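Local coordinates for protein acyl-coenzyme A oxidase acox-1.1 (Caenorhabditis elegans, PDB 5K3H) that catalyses the FAD-dependent desaturation of acyl-CoA thioesters by molecular oxygen, the first step of peroxisomal beta-oxidation, releasing hydrogen peroxide, at residues E175-T180 against F255-I260; P241-N246 against E422-A427; I312-S317 against K333-Q338; K500-K505 against N532-L537. All coordinates share one frame; numbering follows the deposited sequence.

Interaction 1: residues E175-T180 against F255-I260; sequences EFVLHT and FNNYRI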
# COMPACT_ATOMS: atom_id res chain seq x y z
N GLU B 175 32.63 35.99 3.28
CA GLU B 175 31.38 35.45 2.77
C GLU B 175 31.53 33.95 2.55
O GLU B 175 32.64 33.46 2.33
CB GLU B 175 30.99 36.10 1.45
CG GLU B 175 30.41 37.49 1.56
CD GLU B 175 30.26 38.10 0.20
OE1 GLU B 175 31.25 38.07 -0.57
OE2 GLU B 175 29.14 38.53 -0.14
N PHE B 176 30.41 33.23 2.62
CA PHE B 176 30.33 31.86 2.12
C PHE B 176 29.77 31.85 0.70
O PHE B 176 28.81 32.57 0.42
CB PHE B 176 29.50 30.98 3.05
CG PHE B 176 30.21 30.65 4.33
CD1 PHE B 176 31.13 29.61 4.37
CD2 PHE B 176 30.02 31.43 5.45
CE1 PHE B 176 31.81 29.32 5.52
CE2 PHE B 176 30.71 31.15 6.61
CZ PHE B 176 31.60 30.08 6.65
N VAL B 177 30.41 31.08 -0.18
CA VAL B 177 29.97 30.93 -1.56
C VAL B 177 29.32 29.55 -1.64
O VAL B 177 30.00 28.53 -1.52
CB VAL B 177 31.13 31.04 -2.56
CG1 VAL B 177 30.73 30.55 -3.92
CG2 VAL B 177 31.71 32.45 -2.63
N LEU B 178 28.00 29.50 -1.82
CA LEU B 178 27.28 28.23 -1.92
C LEU B 178 27.28 27.78 -3.37
O LEU B 178 27.12 28.61 -4.27
CB LEU B 178 25.84 28.38 -1.41
CG LEU B 178 25.51 28.19 0.08
CD1 LEU B 178 26.56 28.75 1.00
CD2 LEU B 178 24.18 28.89 0.38
N HIS B 179 27.49 26.49 -3.60
CA HIS B 179 27.54 26.05 -4.99
C HIS B 179 26.98 24.64 -5.17
O HIS B 179 27.23 23.75 -4.36
CB HIS B 179 28.96 26.10 -5.53
CG HIS B 179 29.03 25.98 -7.02
ND1 HIS B 179 28.40 26.87 -7.86
CD2 HIS B 179 29.62 25.06 -7.81
CE1 HIS B 179 28.61 26.50 -9.11
NE2 HIS B 179 29.35 25.41 -9.11
N THR B 180 26.26 24.45 -6.26
CA THR B 180 25.75 23.14 -6.63
C THR B 180 26.53 22.66 -7.85
O THR B 180 26.23 23.08 -8.99
CB THR B 180 24.25 23.21 -6.93
OG1 THR B 180 23.58 23.73 -5.78
CG2 THR B 180 23.68 21.84 -7.27
N PHE B 255 22.50 26.32 -6.42
CA PHE B 255 23.23 27.57 -6.23
C PHE B 255 24.30 27.69 -7.31
O PHE B 255 25.04 26.72 -7.57
CB PHE B 255 23.91 27.62 -4.87
CG PHE B 255 23.00 27.34 -3.73
CD1 PHE B 255 22.17 28.34 -3.22
CD2 PHE B 255 22.98 26.07 -3.15
CE1 PHE B 255 21.32 28.09 -2.16
CE2 PHE B 255 22.13 25.80 -2.08
CZ PHE B 255 21.30 26.81 -1.58
N ASN B 256 24.40 28.88 -7.90
CA ASN B 256 25.50 29.22 -8.83
C ASN B 256 26.38 30.25 -8.13
O ASN B 256 26.16 31.45 -8.26
CB ASN B 256 24.95 29.75 -10.16
CG ASN B 256 26.04 29.98 -11.20
OD1 ASN B 256 27.18 29.51 -11.05
ND2 ASN B 256 25.67 30.66 -12.30
N ASN B 257 27.37 29.76 -7.38
CA ASN B 257 28.31 30.59 -6.62
C ASN B 257 27.57 31.70 -5.86
O ASN B 257 27.81 32.90 -6.05
CB ASN B 257 29.40 31.15 -7.54
CG ASN B 257 30.37 30.05 -8.03
OD1 ASN B 257 30.96 29.32 -7.22
ND2 ASN B 257 30.52 29.92 -9.36
N TYR B 258 26.63 31.28 -5.00
CA TYR B 258 25.70 32.17 -4.30
C TYR B 258 26.30 32.60 -2.97
O TYR B 258 26.56 31.77 -2.10
CB TYR B 258 24.38 31.44 -4.09
CG TYR B 258 23.25 32.26 -3.50
CD1 TYR B 258 22.52 33.15 -4.27
CD2 TYR B 258 22.90 32.11 -2.16
CE1 TYR B 258 21.47 33.88 -3.72
CE2 TYR B 258 21.87 32.83 -1.60
CZ TYR B 258 21.15 33.71 -2.38
OH TYR B 258 20.12 34.42 -1.80
N ARG B 259 26.43 33.92 -2.77
CA ARG B 259 27.19 34.49 -1.66
C ARG B 259 26.29 34.95 -0.51
O ARG B 259 25.32 35.68 -0.73
CB ARG B 259 28.03 35.67 -2.16
CG ARG B 259 29.14 35.25 -3.08
CD ARG B 259 30.04 36.40 -3.54
NE ARG B 259 31.21 35.84 -4.21
CZ ARG B 259 32.42 35.72 -3.66
NH1 ARG B 259 32.66 36.17 -2.43
NH2 ARG B 259 33.39 35.16 -4.36
N ILE B 260 26.64 34.52 0.70
CA ILE B 260 25.96 34.92 1.93
C ILE B 260 27.02 35.36 2.95
O ILE B 260 28.19 34.92 2.86
CB ILE B 260 25.06 33.79 2.48
CG1 ILE B 260 25.87 32.56 2.87
CG2 ILE B 260 23.99 33.41 1.47
CD1 ILE B 260 25.03 31.43 3.44
O HOH W 1 24.92 25.99 -10.29

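Interaction 2: residues P241-N246 against E422-A427; sequences PKMAYN and EIYGVA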
# COMPACT_ATOMS: atom_id res chain seq x y z
N PRO B 241 4.22 16.29 -8.97
CA PRO B 241 3.20 15.60 -8.16
C PRO B 241 3.72 14.31 -7.54
O PRO B 241 4.73 13.73 -7.96
CB PRO B 241 2.08 15.33 -9.17
CG PRO B 241 2.81 15.22 -10.50
CD PRO B 241 3.93 16.22 -10.41
N LYS B 242 3.05 13.91 -6.45
CA LYS B 242 3.45 12.77 -5.63
C LYS B 242 2.28 11.82 -5.41
O LYS B 242 1.14 12.07 -5.84
CB LYS B 242 4.04 13.23 -4.29
CG LYS B 242 5.25 14.12 -4.44
CD LYS B 242 5.56 14.82 -3.18
CE LYS B 242 4.45 15.78 -2.90
NZ LYS B 242 4.57 16.43 -1.59
N MET B 243 2.58 10.70 -4.73
CA MET B 243 1.55 9.70 -4.47
C MET B 243 0.57 10.18 -3.41
O MET B 243 -0.60 9.80 -3.42
CB MET B 243 2.19 8.36 -4.08
CG MET B 243 2.48 8.16 -2.61
SD MET B 243 3.19 6.52 -2.30
CE MET B 243 1.77 5.56 -1.76
N ALA B 244 1.00 11.06 -2.52
CA ALA B 244 0.10 11.64 -1.53
C ALA B 244 0.78 12.90 -1.02
O ALA B 244 1.86 13.28 -1.49
CB ALA B 244 -0.24 10.64 -0.42
N TYR B 245 0.15 13.55 -0.05
CA TYR B 245 0.78 14.68 0.64
C TYR B 245 1.06 15.84 -0.33
O TYR B 245 2.11 16.47 -0.28
CB TYR B 245 2.08 14.22 1.30
CG TYR B 245 2.52 15.08 2.45
CD1 TYR B 245 1.64 15.33 3.50
CD2 TYR B 245 3.81 15.58 2.53
CE1 TYR B 245 2.02 16.10 4.58
CE2 TYR B 245 4.21 16.35 3.62
CZ TYR B 245 3.30 16.61 4.64
OH TYR B 245 3.66 17.36 5.74
N ASN B 246 0.12 16.09 -1.24
CA ASN B 246 0.41 16.92 -2.41
C ASN B 246 0.19 18.41 -2.18
O ASN B 246 0.48 19.19 -3.09
CB ASN B 246 -0.41 16.43 -3.59
CG ASN B 246 0.24 15.26 -4.28
OD1 ASN B 246 1.35 15.39 -4.80
ND2 ASN B 246 -0.43 14.10 -4.28
N GLU B 422 -5.40 7.90 1.06
CA GLU B 422 -4.61 9.09 1.35
C GLU B 422 -4.00 9.01 2.75
O GLU B 422 -2.85 9.41 2.96
CB GLU B 422 -5.48 10.35 1.21
CG GLU B 422 -4.73 11.69 1.27
CD GLU B 422 -3.82 11.96 0.08
OE1 GLU B 422 -4.03 11.37 -1.00
OE2 GLU B 422 -2.87 12.75 0.25
N ILE B 423 -4.76 8.48 3.72
CA ILE B 423 -4.19 8.24 5.05
C ILE B 423 -2.97 7.33 4.95
O ILE B 423 -1.93 7.60 5.57
CB ILE B 423 -5.27 7.65 5.99
CG1 ILE B 423 -6.41 8.65 6.24
CG2 ILE B 423 -4.68 7.19 7.31
CD1 ILE B 423 -7.69 8.00 6.76
N TYR B 424 -3.06 6.27 4.14
CA TYR B 424 -1.92 5.38 3.93
C TYR B 424 -0.74 6.14 3.32
O TYR B 424 0.40 6.01 3.77
CB TYR B 424 -2.33 4.21 3.03
CG TYR B 424 -1.21 3.27 2.63
CD1 TYR B 424 -0.71 2.31 3.52
CD2 TYR B 424 -0.65 3.33 1.36
CE1 TYR B 424 0.32 1.45 3.16
CE2 TYR B 424 0.38 2.46 0.99
CZ TYR B 424 0.87 1.53 1.90
OH TYR B 424 1.89 0.67 1.54
N GLY B 425 -1.00 6.89 2.25
CA GLY B 425 0.08 7.55 1.53
C GLY B 425 0.83 8.58 2.35
O GLY B 425 2.05 8.76 2.19
N VAL B 426 0.13 9.33 3.19
CA VAL B 426 0.82 10.28 4.03
C VAL B 426 1.63 9.55 5.10
O VAL B 426 2.81 9.85 5.31
CB VAL B 426 -0.18 11.27 4.65
CG1 VAL B 426 0.55 12.22 5.59
CG2 VAL B 426 -0.91 12.00 3.55
N ALA B 427 1.02 8.57 5.79
CA ALA B 427 1.72 7.83 6.84
C ALA B 427 2.99 7.16 6.32
O ALA B 427 4.01 7.12 7.02
CB ALA B 427 0.81 6.79 7.47
O HOH W 2 -2.42 14.86 -1.50
O HOH W 3 -2.95 12.87 -3.34

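Interaction 3: residues I312-S317 against K333-Q338; sequences IATRYS and KVLEYQ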
# COMPACT_ATOMS: atom_id res chain seq x y z
N ILE B 312 -12.40 4.35 10.66
CA ILE B 312 -13.17 4.26 9.42
C ILE B 312 -13.59 2.83 9.16
O ILE B 312 -14.78 2.54 8.96
CB ILE B 312 -12.36 4.84 8.25
CG1 ILE B 312 -12.13 6.34 8.47
CG2 ILE B 312 -13.04 4.50 6.91
CD1 ILE B 312 -10.92 6.89 7.74
N ALA B 313 -12.63 1.90 9.18
CA ALA B 313 -12.93 0.53 8.82
C ALA B 313 -13.80 -0.16 9.86
O ALA B 313 -14.60 -1.03 9.51
CB ALA B 313 -11.63 -0.24 8.61
N THR B 314 -13.65 0.17 11.15
CA THR B 314 -14.42 -0.53 12.17
C THR B 314 -15.84 0.02 12.27
O THR B 314 -16.80 -0.76 12.43
CB THR B 314 -13.70 -0.47 13.53
OG1 THR B 314 -12.31 -0.85 13.38
CG2 THR B 314 -14.40 -1.37 14.56
N ARG B 315 -16.02 1.34 12.15
CA ARG B 315 -17.37 1.88 12.04
C ARG B 315 -18.12 1.29 10.83
O ARG B 315 -19.26 0.83 10.96
CB ARG B 315 -17.31 3.41 11.95
CG ARG B 315 -17.03 4.07 13.30
CD ARG B 315 -16.66 5.52 13.13
NE ARG B 315 -16.48 6.16 14.42
CZ ARG B 315 -16.20 7.45 14.59
NH1 ARG B 315 -16.05 8.25 13.54
NH2 ARG B 315 -16.07 7.93 15.81
N TYR B 316 -17.48 1.31 9.65
CA TYR B 316 -18.09 0.74 8.45
C TYR B 316 -18.40 -0.74 8.63
O TYR B 316 -19.44 -1.22 8.16
CB TYR B 316 -17.18 0.97 7.24
CG TYR B 316 -17.73 0.39 5.96
CD1 TYR B 316 -18.81 0.97 5.32
CD2 TYR B 316 -17.16 -0.73 5.39
CE1 TYR B 316 -19.34 0.42 4.15
CE2 TYR B 316 -17.66 -1.28 4.23
CZ TYR B 316 -18.74 -0.71 3.61
OH TYR B 316 -19.23 -1.26 2.45
N SER B 317 -17.53 -1.49 9.31
CA SER B 317 -17.81 -2.91 9.55
C SER B 317 -19.03 -3.10 10.45
O SER B 317 -19.71 -4.13 10.34
CB SER B 317 -16.62 -3.60 10.21
OG SER B 317 -15.47 -3.66 9.36
N LYS B 333 -23.56 -8.12 10.30
CA LYS B 333 -22.52 -7.11 10.19
C LYS B 333 -21.20 -7.79 9.86
O LYS B 333 -20.87 -8.81 10.47
CB LYS B 333 -22.38 -6.36 11.51
CG LYS B 333 -23.62 -5.65 11.99
CD LYS B 333 -23.40 -5.16 13.40
CE LYS B 333 -24.63 -4.49 13.96
NZ LYS B 333 -24.37 -3.93 15.32
N VAL B 334 -20.42 -7.23 8.93
CA VAL B 334 -19.16 -7.90 8.64
C VAL B 334 -18.24 -7.91 9.86
O VAL B 334 -17.37 -8.77 9.97
CB VAL B 334 -18.46 -7.31 7.41
CG1 VAL B 334 -19.36 -7.45 6.22
CG2 VAL B 334 -18.07 -5.86 7.64
N LEU B 335 -18.48 -7.01 10.84
CA LEU B 335 -17.77 -7.07 12.11
C LEU B 335 -17.96 -8.41 12.81
O LEU B 335 -17.17 -8.76 13.69
CB LEU B 335 -18.23 -5.94 13.04
CG LEU B 335 -17.46 -5.53 14.32
CD1 LEU B 335 -16.02 -5.18 14.06
CD2 LEU B 335 -18.17 -4.39 15.10
N GLU B 336 -18.96 -9.18 12.41
CA GLU B 336 -19.26 -10.48 13.02
C GLU B 336 -18.22 -11.54 12.66
O GLU B 336 -18.04 -12.49 13.43
CB GLU B 336 -20.64 -10.95 12.54
CG GLU B 336 -21.54 -11.56 13.59
CD GLU B 336 -21.79 -10.64 14.75
OE1 GLU B 336 -22.52 -9.63 14.58
OE2 GLU B 336 -21.21 -10.91 15.84
N TYR B 337 -17.52 -11.38 11.54
CA TYR B 337 -16.64 -12.42 11.02
C TYR B 337 -15.29 -12.43 11.73
O TYR B 337 -14.66 -11.38 11.88
CB TYR B 337 -16.41 -12.22 9.52
CG TYR B 337 -17.65 -12.39 8.67
CD1 TYR B 337 -18.34 -13.60 8.65
CD2 TYR B 337 -18.13 -11.34 7.88
CE1 TYR B 337 -19.49 -13.78 7.89
CE2 TYR B 337 -19.30 -11.51 7.10
CZ TYR B 337 -19.96 -12.74 7.12
OH TYR B 337 -21.09 -12.93 6.37
N GLN B 338 -14.84 -13.63 12.14
CA GLN B 338 -13.52 -13.74 12.76
C GLN B 338 -12.45 -13.18 11.84
O GLN B 338 -11.48 -12.54 12.28
CB GLN B 338 -13.22 -15.20 13.07
CG GLN B 338 -11.92 -15.39 13.85
CD GLN B 338 -11.54 -16.83 13.99
OE1 GLN B 338 -11.19 -17.49 13.01
NE2 GLN B 338 -11.63 -17.35 15.20

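Interaction 4: residues K500-K505 against N532-L537; sequences KRQTLK and NRASRL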
# COMPACT_ATOMS: atom_id res chain seq x y z
N LYS B 500 17.14 -11.68 21.92
CA LYS B 500 18.53 -12.00 22.25
C LYS B 500 19.09 -13.08 21.32
O LYS B 500 20.20 -12.95 20.79
CB LYS B 500 18.66 -12.45 23.70
CG LYS B 500 20.06 -12.97 24.06
CD LYS B 500 20.13 -13.47 25.50
CE LYS B 500 19.24 -14.72 25.66
NZ LYS B 500 19.14 -15.20 27.07
N ARG B 501 18.33 -14.17 21.12
CA ARG B 501 18.85 -15.25 20.30
C ARG B 501 19.20 -14.77 18.89
O ARG B 501 20.27 -15.08 18.36
CB ARG B 501 17.88 -16.42 20.22
CG ARG B 501 18.59 -17.74 20.00
CD ARG B 501 17.61 -18.87 19.65
NE ARG B 501 17.43 -19.00 18.20
CZ ARG B 501 16.40 -18.50 17.52
NH1 ARG B 501 15.44 -17.84 18.16
NH2 ARG B 501 16.32 -18.67 16.20
N GLN B 502 18.30 -13.99 18.27
CA GLN B 502 18.55 -13.49 16.92
C GLN B 502 19.66 -12.43 16.91
O GLN B 502 20.41 -12.32 15.93
CB GLN B 502 17.24 -12.95 16.31
CG GLN B 502 17.35 -12.41 14.88
CD GLN B 502 17.75 -13.47 13.83
OE1 GLN B 502 17.46 -14.67 13.98
NE2 GLN B 502 18.40 -13.01 12.76
N THR B 503 19.77 -11.66 17.98
CA THR B 503 20.86 -10.69 18.07
C THR B 503 22.23 -11.37 18.12
O THR B 503 23.16 -10.98 17.41
CB THR B 503 20.65 -9.78 19.28
OG1 THR B 503 19.49 -8.98 19.05
CG2 THR B 503 21.87 -8.90 19.52
N LEU B 504 22.38 -12.37 19.00
CA LEU B 504 23.67 -13.04 19.10
C LEU B 504 23.97 -13.87 17.85
O LEU B 504 25.12 -13.96 17.41
CB LEU B 504 23.69 -13.91 20.36
CG LEU B 504 23.31 -13.21 21.67
CD1 LEU B 504 23.29 -14.23 22.81
CD2 LEU B 504 24.17 -12.00 22.04
N LYS B 505 22.94 -14.50 17.28
CA LYS B 505 23.16 -15.30 16.08
C LYS B 505 23.68 -14.43 14.94
O LYS B 505 24.72 -14.72 14.33
CB LYS B 505 21.86 -15.99 15.68
CG LYS B 505 21.98 -16.80 14.41
CD LYS B 505 20.65 -17.36 13.93
CE LYS B 505 20.85 -18.13 12.63
NZ LYS B 505 19.71 -19.04 12.36
N ASN B 532 19.20 -6.98 10.47
CA ASN B 532 17.97 -6.19 10.55
C ASN B 532 16.86 -6.92 11.29
O ASN B 532 16.08 -6.29 12.02
CB ASN B 532 17.47 -5.82 9.16
CG ASN B 532 18.14 -4.61 8.63
OD1 ASN B 532 18.98 -4.00 9.30
ND2 ASN B 532 17.74 -4.21 7.45
N ARG B 533 16.75 -8.24 11.09
CA ARG B 533 15.78 -9.02 11.83
C ARG B 533 15.95 -8.82 13.33
O ARG B 533 14.97 -8.68 14.07
CB ARG B 533 15.91 -10.50 11.46
CG ARG B 533 15.39 -10.84 10.07
CD ARG B 533 15.64 -12.30 9.64
NE ARG B 533 15.01 -12.52 8.33
CZ ARG B 533 15.35 -13.46 7.46
NH1 ARG B 533 16.33 -14.31 7.74
NH2 ARG B 533 14.72 -13.54 6.29
N ALA B 534 17.21 -8.78 13.80
CA ALA B 534 17.48 -8.56 15.21
C ALA B 534 17.03 -7.18 15.67
O ALA B 534 16.49 -7.03 16.78
CB ALA B 534 18.97 -8.74 15.47
N SER B 535 17.26 -6.16 14.84
CA SER B 535 16.89 -4.80 15.20
C SER B 535 15.38 -4.66 15.35
O SER B 535 14.89 -3.94 16.23
CB SER B 535 17.42 -3.82 14.15
OG SER B 535 18.81 -4.01 13.92
N ARG B 536 14.63 -5.33 14.47
CA ARG B 536 13.17 -5.32 14.54
C ARG B 536 12.64 -6.05 15.78
O ARG B 536 11.72 -5.58 16.45
CB ARG B 536 12.59 -5.96 13.27
CG ARG B 536 12.80 -5.14 12.01
CD ARG B 536 11.93 -5.63 10.87
NE ARG B 536 12.41 -5.16 9.58
CZ ARG B 536 13.16 -5.89 8.75
NH1 ARG B 536 13.47 -7.13 9.08
NH2 ARG B 536 13.59 -5.37 7.60
N LEU B 537 13.18 -7.24 16.08
CA LEU B 537 12.71 -7.95 17.26
C LEU B 537 12.97 -7.14 18.52
O LEU B 537 12.13 -7.08 19.42
CB LEU B 537 13.38 -9.33 17.32
CG LEU B 537 12.98 -10.33 16.22
CD1 LEU B 537 13.89 -11.52 16.22
CD2 LEU B 537 11.52 -10.78 16.39

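Interaction 1: residues E175-T180 against F255-I260
Over one face of the Arg259 guanidinium lies CG2 of Val177, centred on the group with CG2 3.5 Å from CZ, while Glu175 OE1 comes to its edge. The resulting salt bridge, Arg259 NH1 to Glu175 OE1 at 3.0 Å, keeps close to the guanidinium plane but meets the carboxylate from above its own plane. Arg259 NH1 also pairs with Asp170, and Thr173 bonds to Glu175 OE1. The Phe255 ring carries Leu178 on one face: CD2 makes a CH-pi contact 4.1 Å from the centroid. At the edge of the His179 imidazole, ND1 accepts the Asn257 backbone N-H at 3.1 Å, the ring and the Asn257 side-chain amide being nearly parallel, 7° apart. His179 CG is anti to the backbone N (chi1 -166°), which carries the ring alongside Asn256 and Asn257.

Between these groups the strands run antiparallel. Phe176 and Ile260, then Leu178 and Tyr258, form hydrogen-bonded pairs, and Asn257 with Tyr258 opposite Leu178 makes a G1 beta bulge. Beyond it, Thr180 OG1 accepts from Phe255 N at 2.9 Å. An alanine in place of Glu175 would probably cost Arg259 NH1 one of its two acid partners and leave Thr173 without its acceptor.

The chemistry divides by face: Leu178 and Ile260 pack on strand 211-221 of the beta domain, whereas the more exposed face sets the Val177 methyl against a guanidinium tied to Glu175, implying an apolar inner face and an ion pair at the rim.

Interaction 2: residues P241-N246 against E422-A427
Ala244 CB presses against the backbone of helix 420-428 at Gly425, 3.6 Å from its carbonyl carbon, and this is the tight part of the contact. The CA atoms of Ala244 and Gly425 are 5.1 Å apart, and a side chain on Gly425 would run into the Ala244 methyl. Alongside, Val426 turns CG1 to Tyr245 CD1 at 3.9 Å, the two side chains crossing at about a right angle. Met243 reaches in with its terminal methyl, CE lying 4.2 Å from Gly425 CA.

Toward Glu422 the contact becomes polar and includes two waters. Glu422 has CG anti to its backbone N and a chain bent at chi2 (69°), which brings the carboxylate back to the loop. There OE2 touches the Ala244 methyl and accepts the Tyr245 backbone N-H at 3.1 Å, nearly straight at 165°. One water joins Glu422 OE2 to Asn246 N, and a second joins Glu422 OE1 to Asn246 ND2, so both carboxylate oxygens are tied to the loop. The loop itself is braced by Asn246, whose amide bonds to both Lys242 N and Lys242 O, and by Lys242 NZ on Tyr245 O.

Tyr414 of the second subunit bonds to Gly425 O and packs on Met243 and Ala244. The arrangement is a loop-to-helix junction of the acyl-CoA oxidase fold, joining the loop between strands 234-238 and 251-255 to the C-alpha1 region at the dimer interface, with Tyr245 close to Gly191 of the FAD site.

Interaction 3: residues I312-S317 against K333-Q338
Ser317 O accepts the backbone N-H of Leu335 at 3.2 Å, the sole hydrogen bond between the two segments. The donor sits well above the carbonyl plane, and the N-H...O angle is 152°. Ser317 OG bonds back along its own helix: anti to the carbonyl carbon (chi1 -66°), it gives its proton to Ala313 O at 2.8 Å. That carbonyl also receives Ser317 N, the two donors arriving from opposite faces of its plane. Gln340, an FAD-binding residue, is a further partner of the Ser317 hydroxyl.

The fold sets this contact where helix 300-319 of the C-alpha1 region nears its end and the chain, after a long loop, returns through a short 3-10 turn at 334-336 to start helix 338-367. Tyr337 occupies the N-cap position of that second helix. The turn is closed internally by Glu336 N on Lys333 O at 2.7 Å.

Van der Waals contacts fill in around the backbone bond. Val334 has CG2 between its own backbone N and carbonyl carbon, which sets this methyl against Ser317, 3.5 Å from CA. Leu335 CB lies 3.6 Å from Ser317 O, and its CD1 reaches Thr314 CG2 more distantly, at 4.2 Å. An alanine at Ser317 would probably leave Gln340 without its hydroxyl partner and Ala313 O with one donor fewer.

The charged groups find their partners outside the two segments: Lys333 pairs with Glu19 and also bonds to Asp15 O, and Glu336 pairs with Arg608. The backbone Glu336 O bonds to Asn525 of the second subunit.

Interaction 4: residues K500-K505 against N532-L537
Gln502 NE2 comes within 3.8 Å of Arg533 CB, but its hydrogen bond goes to Glu530, one turn before Arg533 on the facing helix. Glu530 also forms a salt bridge with Arg533 NH1, and this acid therefore serves a side chain from each helix. No hydrogen bond links the two segments directly. The Gln502 amide and the Arg533 guanidinium stand 73° apart, and the extended Arg533 chain leads its charged end away from residues 500-505.

The rest is van der Waals packing, mostly of carbon. Gln502 CG is anti to the backbone N and the chain bends at chi2 (63°), laying its aliphatic part across the opposing helix. CB of Gln502 touches Leu537 CD1 at 3.6 Å, the two side chains crossing at about a right angle, while CG lies 3.8 Å from Ala534 N.

Helices 489-515 and 520-553 form an antiparallel pair in the C-terminal helical region of the oxidase, their segment axes 8.3 Å apart with 153° between their directions. Such a short spacing goes with the small Ala534 at the crossing, whose CA is 4.9 Å from that of Thr503.

On the Thr503 side, Ala534 CB meets Thr503 OG1 at 3.6 Å. This hydroxyl, anti to the carbonyl carbon, bonds to Ala499 O, so the polar group facing the methyl has a hydrogen-bond partner within its own helix.

Residues Arg533 to Arg536 belong to the ATP-binding site shared across the dimer. Tyr581 of the same site packs on both Gln502 and Arg533, and Tyr601 of the second subunit also packs on Arg533.

Overall arrangement
Interactions 3 and 4 are buried contacts in the helical part of the chain, whereas interactions 1 and 2 are partly buried. Interaction 1, with its centre about 35 Å from that of the chain, belongs to the beta domain and depends on strand pairing; the second subunit does not touch it. It lies across that centre from interaction 3. Interaction 2 sits nearest the centre and joins a loop to a helix, partly through water. Ile423 on Ile312 joins its helix 420-428 to helix 300-319 of interaction 3, both in the C-alpha1 region. Interaction 3 combines one backbone bond with side-chain packing, interaction 4 helix packing with no direct hydrogen bond between its segments. Interactions 2, 3 and 4 all touch the second subunit.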